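Local coordinates for protein tylactone synthase starter module and modules 1 & 2 (Streptomyces fradiae, PDB 2Z5L) that probably reduces the beta-keto group of a growing polyketide chain, as the first ketoreductase of the tylosin polyketide synthase, and sets the chirality of the alcohol, at residues 144-149 with 164-169; 155-160 with 415-420. One frame throughout, in Å; residues are numbered along the deposited sequence.

The two contacts share one part of the fold, the beta-alpha unit made of strand 140-147, the loop that follows it and helix 160-175. Interaction 1 packs the end of the strand and the start of the loop against the helix. Interaction 2 joins the last part of the same loop to helix 402-419, which lies far along the chain in the KR domain. Along the chain the segments alternate: 144-149, 155-160, 164-169, then 415-420. The contact centres are about 15 Å apart. They touch where Arg148 O meets Gln159 N at 2.9 Å, a probable hydrogen bond. Interaction 1 is internal to the earlier Rossmann-like half; interaction 2 joins that half to the KR domain.

Interaction 1 of 2, residues 144-149 with 164-169; sequences ALTRRA and QLWGFG
Trp166 meets Thr146 through a nearly straight hydrogen bond. The indole NE1 of Trp166 donates to Thr146 OG1 at 2.9 Å, with an N-H...O angle of 171°. OG1 lies at the edge of the indole, almost in the ring plane. In Thr146 the hydroxyl is flanked by the backbone N and C (chi1 69°), and the same torsion puts CG2 anti to the carbonyl carbon, where it meets Leu165. This Thr146 CG2 methyl is 3.8 Å from Leu165 CD1, and the two side chains pass alongside with their ends pointing opposite ways. Ala144 CB adds a looser apolar contact to the same Leu165 CD1 at 4.3 Å. Ala149 comes from the loop, and its CB approaches the pyrrole part of the indole obliquely, 3.4 Å from Trp166 CD1. The indole nitrogen is therefore gripped by the threonine and packed by the alanine.

The second shell is polar. Asp185 OD1 hydrogen-bonds both to Thr146 OG1 and to the backbone N of Ala149. One carboxylate oxygen thus positions the hydroxyl and the turn after the strand. The indole also touches Leu183 and Asp185. All five residues that touch across the contact are buried.

Strand 144-147 and helix 164-169 run nearly antiparallel, at 151°, with their axes 9.8 Å apart at closest approach. This is the first strand-helix packing of the beta-alpha-beta unit formed by strand 140-147, helix 160-175 and strand 180-186. Strand 180-186 lies beside strand 140-147 and bonds to it through the backbone. Helix 119-135 also packs on this helix, through Leu165 and Phe168.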
loop_
_atom_site.group_PDB
_atom_site.type_symbol
_atom_site.label_atom_id
_atom_site.label_comp_id
_atom_site.label_asym_id
_atom_site.label_seq_id
_atom_site.Cartn_x
_atom_site.Cartn_y
_atom_site.Cartn_z
ATOM N N ALA A 144 -9.830 12.661 2.946
ATOM C CA ALA A 144 -10.370 11.711 2.001
ATOM C C ALA A 144 -11.214 10.676 2.724
ATOM O O ALA A 144 -10.721 9.945 3.591
ATOM C CB ALA A 144 -9.248 11.030 1.230
ATOM N N LEU A 145 -12.493 10.622 2.372
ATOM C CA LEU A 145 -13.399 9.655 2.972
ATOM C C LEU A 145 -13.441 8.431 2.080
ATOM O O LEU A 145 -13.371 8.545 0.861
ATOM C CB LEU A 145 -14.800 10.244 3.113
ATOM C CG LEU A 145 -14.885 11.515 3.965
ATOM C CD1 LEU A 145 -16.349 11.920 4.101
ATOM C CD2 LEU A 145 -14.265 11.283 5.313
ATOM N N THR A 146 -13.539 7.257 2.691
ATOM C CA THR A 146 -13.592 6.003 1.945
ATOM C C THR A 146 -14.531 5.039 2.650
ATOM O O THR A 146 -15.073 5.352 3.711
ATOM C CB THR A 146 -12.210 5.336 1.853
ATOM O OG1 THR A 146 -11.821 4.857 3.145
ATOM C CG2 THR A 146 -11.169 6.330 1.357
ATOM N N ARG A 147 -14.699 3.860 2.064
ATOM C CA ARG A 147 -15.572 2.841 2.625
ATOM C C ARG A 147 -15.039 1.439 2.344
ATOM O O ARG A 147 -14.773 1.084 1.192
ATOM C CB ARG A 147 -16.963 2.959 2.021
ATOM C CG ARG A 147 -16.943 2.947 0.505
ATOM C CD ARG A 147 -18.159 2.242 -0.051
ATOM N NE ARG A 147 -18.172 0.833 0.325
ATOM C CZ ARG A 147 -19.097 -0.037 -0.065
ATOM N NH1 ARG A 147 -20.092 0.359 -0.847
ATOM N NH2 ARG A 147 -19.024 -1.306 0.324
ATOM N N ARG A 148 -14.911 0.641 3.400
ATOM C CA ARG A 148 -14.417 -0.723 3.275
ATOM C C ARG A 148 -12.969 -0.718 2.787
ATOM O O ARG A 148 -12.478 -1.708 2.239
ATOM C CB ARG A 148 -15.311 -1.534 2.314
ATOM C CG ARG A 148 -16.329 -2.444 3.018
ATOM C CD ARG A 148 -17.338 -3.083 2.059
ATOM N NE ARG A 148 -16.711 -3.827 0.969
ATOM C CZ ARG A 148 -15.989 -4.932 1.120
ATOM N NH1 ARG A 148 -15.458 -5.525 0.054
ATOM N NH2 ARG A 148 -15.799 -5.445 2.331
ATOM N N ALA A 149 -12.285 0.403 2.998
ATOM C CA ALA A 149 -10.893 0.529 2.586
ATOM C C ALA A 149 -10.005 -0.368 3.442
ATOM O O ALA A 149 -9.031 -0.945 2.955
ATOM C CB ALA A 149 -10.435 1.979 2.711
ATOM N N GLN A 164 -5.893 1.509 -1.838
ATOM C CA GLN A 164 -4.910 2.284 -2.594
ATOM C C GLN A 164 -4.800 3.723 -2.098
ATOM O O GLN A 164 -3.694 4.251 -1.931
ATOM C CB GLN A 164 -5.278 2.302 -4.074
ATOM C CG GLN A 164 -4.946 1.029 -4.833
ATOM C CD GLN A 164 -5.026 1.246 -6.340
ATOM O OE1 GLN A 164 -4.464 2.208 -6.853
ATOM N NE2 GLN A 164 -5.722 0.355 -7.053
ATOM N N LEU A 165 -5.958 4.346 -1.877
ATOM C CA LEU A 165 -6.046 5.731 -1.414
ATOM C C LEU A 165 -5.403 5.913 -0.039
ATOM O O LEU A 165 -4.756 6.927 0.233
ATOM C CB LEU A 165 -7.519 6.179 -1.353
ATOM C CG LEU A 165 -7.992 7.354 -2.211
ATOM C CD1 LEU A 165 -9.354 7.813 -1.695
ATOM C CD2 LEU A 165 -6.998 8.503 -2.137
ATOM N N TRP A 166 -5.607 4.950 0.852
ATOM C CA TRP A 166 -4.998 5.071 2.171
ATOM C C TRP A 166 -3.493 5.030 1.993
ATOM O O TRP A 166 -2.769 5.777 2.648
ATOM C CB TRP A 166 -5.474 3.951 3.090
ATOM C CG TRP A 166 -6.802 4.252 3.705
ATOM C CD1 TRP A 166 -8.009 4.385 3.060
ATOM C CD2 TRP A 166 -7.059 4.486 5.088
ATOM N NE1 TRP A 166 -8.998 4.687 3.965
ATOM C CE2 TRP A 166 -8.442 4.757 5.216
ATOM C CE3 TRP A 166 -6.255 4.497 6.238
ATOM C CZ2 TRP A 166 -9.036 5.035 6.445
ATOM C CZ3 TRP A 166 -6.848 4.774 7.463
ATOM C CH2 TRP A 166 -8.229 5.039 7.555
ATOM N N GLY A 167 -3.032 4.179 1.073
ATOM C CA GLY A 167 -1.610 4.086 0.820
ATOM C C GLY A 167 -1.058 5.421 0.366
ATOM O O GLY A 167 -0.071 5.918 0.901
ATOM N N PHE A 168 -1.716 6.012 -0.620
ATOM C CA PHE A 168 -1.308 7.299 -1.158
ATOM C C PHE A 168 -1.473 8.405 -0.129
ATOM O O PHE A 168 -0.664 9.334 -0.059
ATOM C CB PHE A 168 -2.173 7.650 -2.359
ATOM C CG PHE A 168 -1.929 9.020 -2.882
ATOM C CD1 PHE A 168 -0.800 9.286 -3.653
ATOM C CD2 PHE A 168 -2.793 10.057 -2.572
ATOM C CE1 PHE A 168 -0.530 10.565 -4.110
ATOM C CE2 PHE A 168 -2.532 11.338 -3.024
ATOM C CZ PHE A 168 -1.393 11.599 -3.797
ATOM N N GLY A 169 -2.555 8.308 0.636
ATOM C CA GLY A 169 -2.855 9.308 1.647
ATOM C C GLY A 169 -1.715 9.533 2.626
ATOM O O GLY A 169 -1.428 10.672 2.994
#

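Interaction 2 of 2, residues 155-160 with 415-420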
loop_
_atom_site.group_PDB
_atom_site.type_symbol
_atom_site.label_atom_id
_atom_site.label_comp_id
_atom_site.label_asym_id
_atom_site.label_seq_id
_atom_site.Cartn_x
_atom_site.Cartn_y
_atom_site.Cartn_z
ATOM N N GLY A 155 -14.945 -10.260 9.557
ATOM C CA GLY A 155 -15.911 -10.374 8.479
ATOM C C GLY A 155 -15.648 -9.444 7.305
ATOM O O GLY A 155 -15.666 -9.873 6.144
ATOM N N GLU A 156 -15.398 -8.169 7.601
ATOM C CA GLU A 156 -15.137 -7.182 6.555
ATOM C C GLU A 156 -13.726 -7.326 6.001
ATOM O O GLU A 156 -12.787 -7.670 6.719
ATOM C CB GLU A 156 -15.354 -5.750 7.083
ATOM C CG GLU A 156 -14.237 -5.216 7.966
ATOM C CD GLU A 156 -14.615 -3.938 8.717
ATOM O OE1 GLU A 156 -13.703 -3.266 9.243
ATOM O OE2 GLU A 156 -15.816 -3.607 8.798
ATOM N N THR A 157 -13.590 -7.070 4.707
ATOM C CA THR A 157 -12.304 -7.171 4.044
ATOM C C THR A 157 -12.006 -5.857 3.337
ATOM O O THR A 157 -12.919 -5.074 3.046
ATOM C CB THR A 157 -12.321 -8.306 3.015
ATOM O OG1 THR A 157 -13.273 -7.999 1.990
ATOM C CG2 THR A 157 -12.718 -9.616 3.686
ATOM N N PRO A 158 -10.719 -5.588 3.069
ATOM C CA PRO A 158 -10.290 -4.360 2.391
ATOM C C PRO A 158 -10.504 -4.432 0.883
ATOM O O PRO A 158 -10.011 -5.346 0.226
ATOM C CB PRO A 158 -8.814 -4.272 2.757
ATOM C CG PRO A 158 -8.414 -5.731 2.812
ATOM C CD PRO A 158 -9.561 -6.369 3.547
ATOM N N GLN A 159 -11.239 -3.476 0.326
ATOM C CA GLN A 159 -11.471 -3.480 -1.114
ATOM C C GLN A 159 -10.340 -2.657 -1.764
ATOM O O GLN A 159 -9.858 -1.682 -1.187
ATOM C CB GLN A 159 -12.857 -2.894 -1.426
ATOM C CG GLN A 159 -13.433 -3.318 -2.781
ATOM C CD GLN A 159 -14.002 -4.751 -2.796
ATOM O OE1 GLN A 159 -13.406 -5.690 -2.259
ATOM N NE2 GLN A 159 -15.158 -4.913 -3.430
ATOM N N ASP A 160 -9.920 -3.065 -2.958
ATOM C CA ASP A 160 -8.815 -2.418 -3.674
ATOM C C ASP A 160 -8.801 -0.883 -3.735
ATOM O O ASP A 160 -7.936 -0.230 -3.137
ATOM C CB ASP A 160 -8.724 -2.987 -5.094
ATOM C CG ASP A 160 -7.431 -2.594 -5.797
ATOM O OD1 ASP A 160 -7.468 -1.717 -6.687
ATOM O OD2 ASP A 160 -6.381 -3.162 -5.436
ATOM N N ALA A 415 -4.186 -9.806 -0.413
ATOM C CA ALA A 415 -3.811 -10.885 0.487
ATOM C C ALA A 415 -4.972 -11.138 1.441
ATOM O O ALA A 415 -5.431 -12.272 1.592
ATOM C CB ALA A 415 -2.557 -10.504 1.275
ATOM N N GLU A 416 -5.447 -10.062 2.070
ATOM C CA GLU A 416 -6.563 -10.134 3.016
ATOM C C GLU A 416 -7.799 -10.732 2.362
ATOM O O GLU A 416 -8.401 -11.660 2.898
ATOM C CB GLU A 416 -6.911 -8.741 3.570
ATOM C CG GLU A 416 -5.758 -8.043 4.279
ATOM C CD GLU A 416 -6.209 -6.887 5.168
ATOM O OE1 GLU A 416 -6.861 -7.136 6.201
ATOM O OE2 GLU A 416 -5.909 -5.724 4.838
ATOM N N ARG A 417 -8.176 -10.204 1.204
ATOM C CA ARG A 417 -9.346 -10.725 0.533
ATOM C C ARG A 417 -9.204 -12.198 0.172
ATOM O O ARG A 417 -10.180 -12.954 0.222
ATOM C CB ARG A 417 -9.665 -9.912 -0.719
ATOM C CG ARG A 417 -10.098 -8.483 -0.419
ATOM C CD ARG A 417 -10.768 -7.868 -1.627
ATOM N NE ARG A 417 -9.929 -7.935 -2.823
ATOM C CZ ARG A 417 -8.891 -7.130 -3.056
ATOM N NH1 ARG A 417 -8.562 -6.197 -2.175
ATOM N NH2 ARG A 417 -8.193 -7.245 -4.178
ATOM N N ARG A 418 -7.994 -12.610 -0.191
ATOM C CA ARG A 418 -7.752 -14.009 -0.567
ATOM C C ARG A 418 -7.937 -14.982 0.588
ATOM O O ARG A 418 -8.683 -15.952 0.480
ATOM C CB ARG A 418 -6.335 -14.190 -1.128
ATOM C CG ARG A 418 -6.200 -13.908 -2.609
ATOM C CD ARG A 418 -4.777 -14.186 -3.081
ATOM N NE ARG A 418 -4.426 -15.606 -3.022
ATOM C CZ ARG A 418 -4.769 -16.506 -3.940
ATOM N NH1 ARG A 418 -5.476 -16.141 -5.000
ATOM N NH2 ARG A 418 -4.401 -17.775 -3.800
ATOM N N ARG A 419 -7.239 -14.717 1.684
ATOM C CA ARG A 419 -7.307 -15.574 2.846
ATOM C C ARG A 419 -8.734 -15.688 3.362
ATOM O O ARG A 419 -9.260 -16.790 3.490
ATOM C CB ARG A 419 -6.369 -15.042 3.926
ATOM C CG ARG A 419 -4.898 -15.202 3.564
ATOM C CD ARG A 419 -4.447 -16.645 3.733
ATOM N NE ARG A 419 -4.288 -16.966 5.152
ATOM C CZ ARG A 419 -3.208 -16.675 5.867
ATOM N NH1 ARG A 419 -2.172 -16.068 5.300
ATOM N NH2 ARG A 419 -3.185 -16.954 7.163
ATOM N N ALA A 420 -9.367 -14.551 3.635
ATOM C CA ALA A 420 -10.735 -14.552 4.134
ATOM C C ALA A 420 -11.679 -15.270 3.177
ATOM O O ALA A 420 -12.836 -15.532 3.507
ATOM C CB ALA A 420 -11.206 -13.119 4.374
HETATM O O HOH W 1 -6.378 -4.983 -3.437
#
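Arg417, on helix 402-419, reaches to the loop that leads from strand 140-147 into helix 160-175 of a Rossmann-like fold. Its guanidinium meets Pro158 edge-on. Arg417 NH1 donates to Pro158 O at 2.9 Å, with an N-H...O angle of 163°. The carbonyl oxygen lies close to the guanidinium plane, while the donor is tilted 21° from the carbonyl plane. The arginine chain bends at chi3 (-55°), which turns the guanidinium toward the proline carbonyl. CG and CD of Arg417 also run close to this oxygen. Thr157 crosses the arginine chain at about a right angle, with Thr157 OG1 4.0 Å from Arg417 CG. Gln159 crosses it in the same way, and its amide plane stands almost perpendicular to the guanidinium. Gln159 OE1 lies 3.5 Å from Arg417 CD.

The Pro158 ring lies against Glu416, one residue earlier in the helix. The two side chains meet at a slant, and Pro158 CG is 3.4 Å from Glu416 CB and 3.2 Å from Glu416 OE2. Pro158 also touches Ala413, one turn back along the helix. Further along the segment, Thr157 CG2 meets Ala420 CB at 3.9 Å. The proline thus sits against the helix while its carbonyl holds the arginine.

Gln159 takes the N-cap position of helix 160-175, so the contact falls where that helix starts. Asp160 uses OD1 to accept a hydrogen bond from Gln164 NE2. Its other oxygen serves the contact through a water, which donates to Asp160 OD2 at 2.7 Å and accepts from Arg417 NH1 at 2.8 Å.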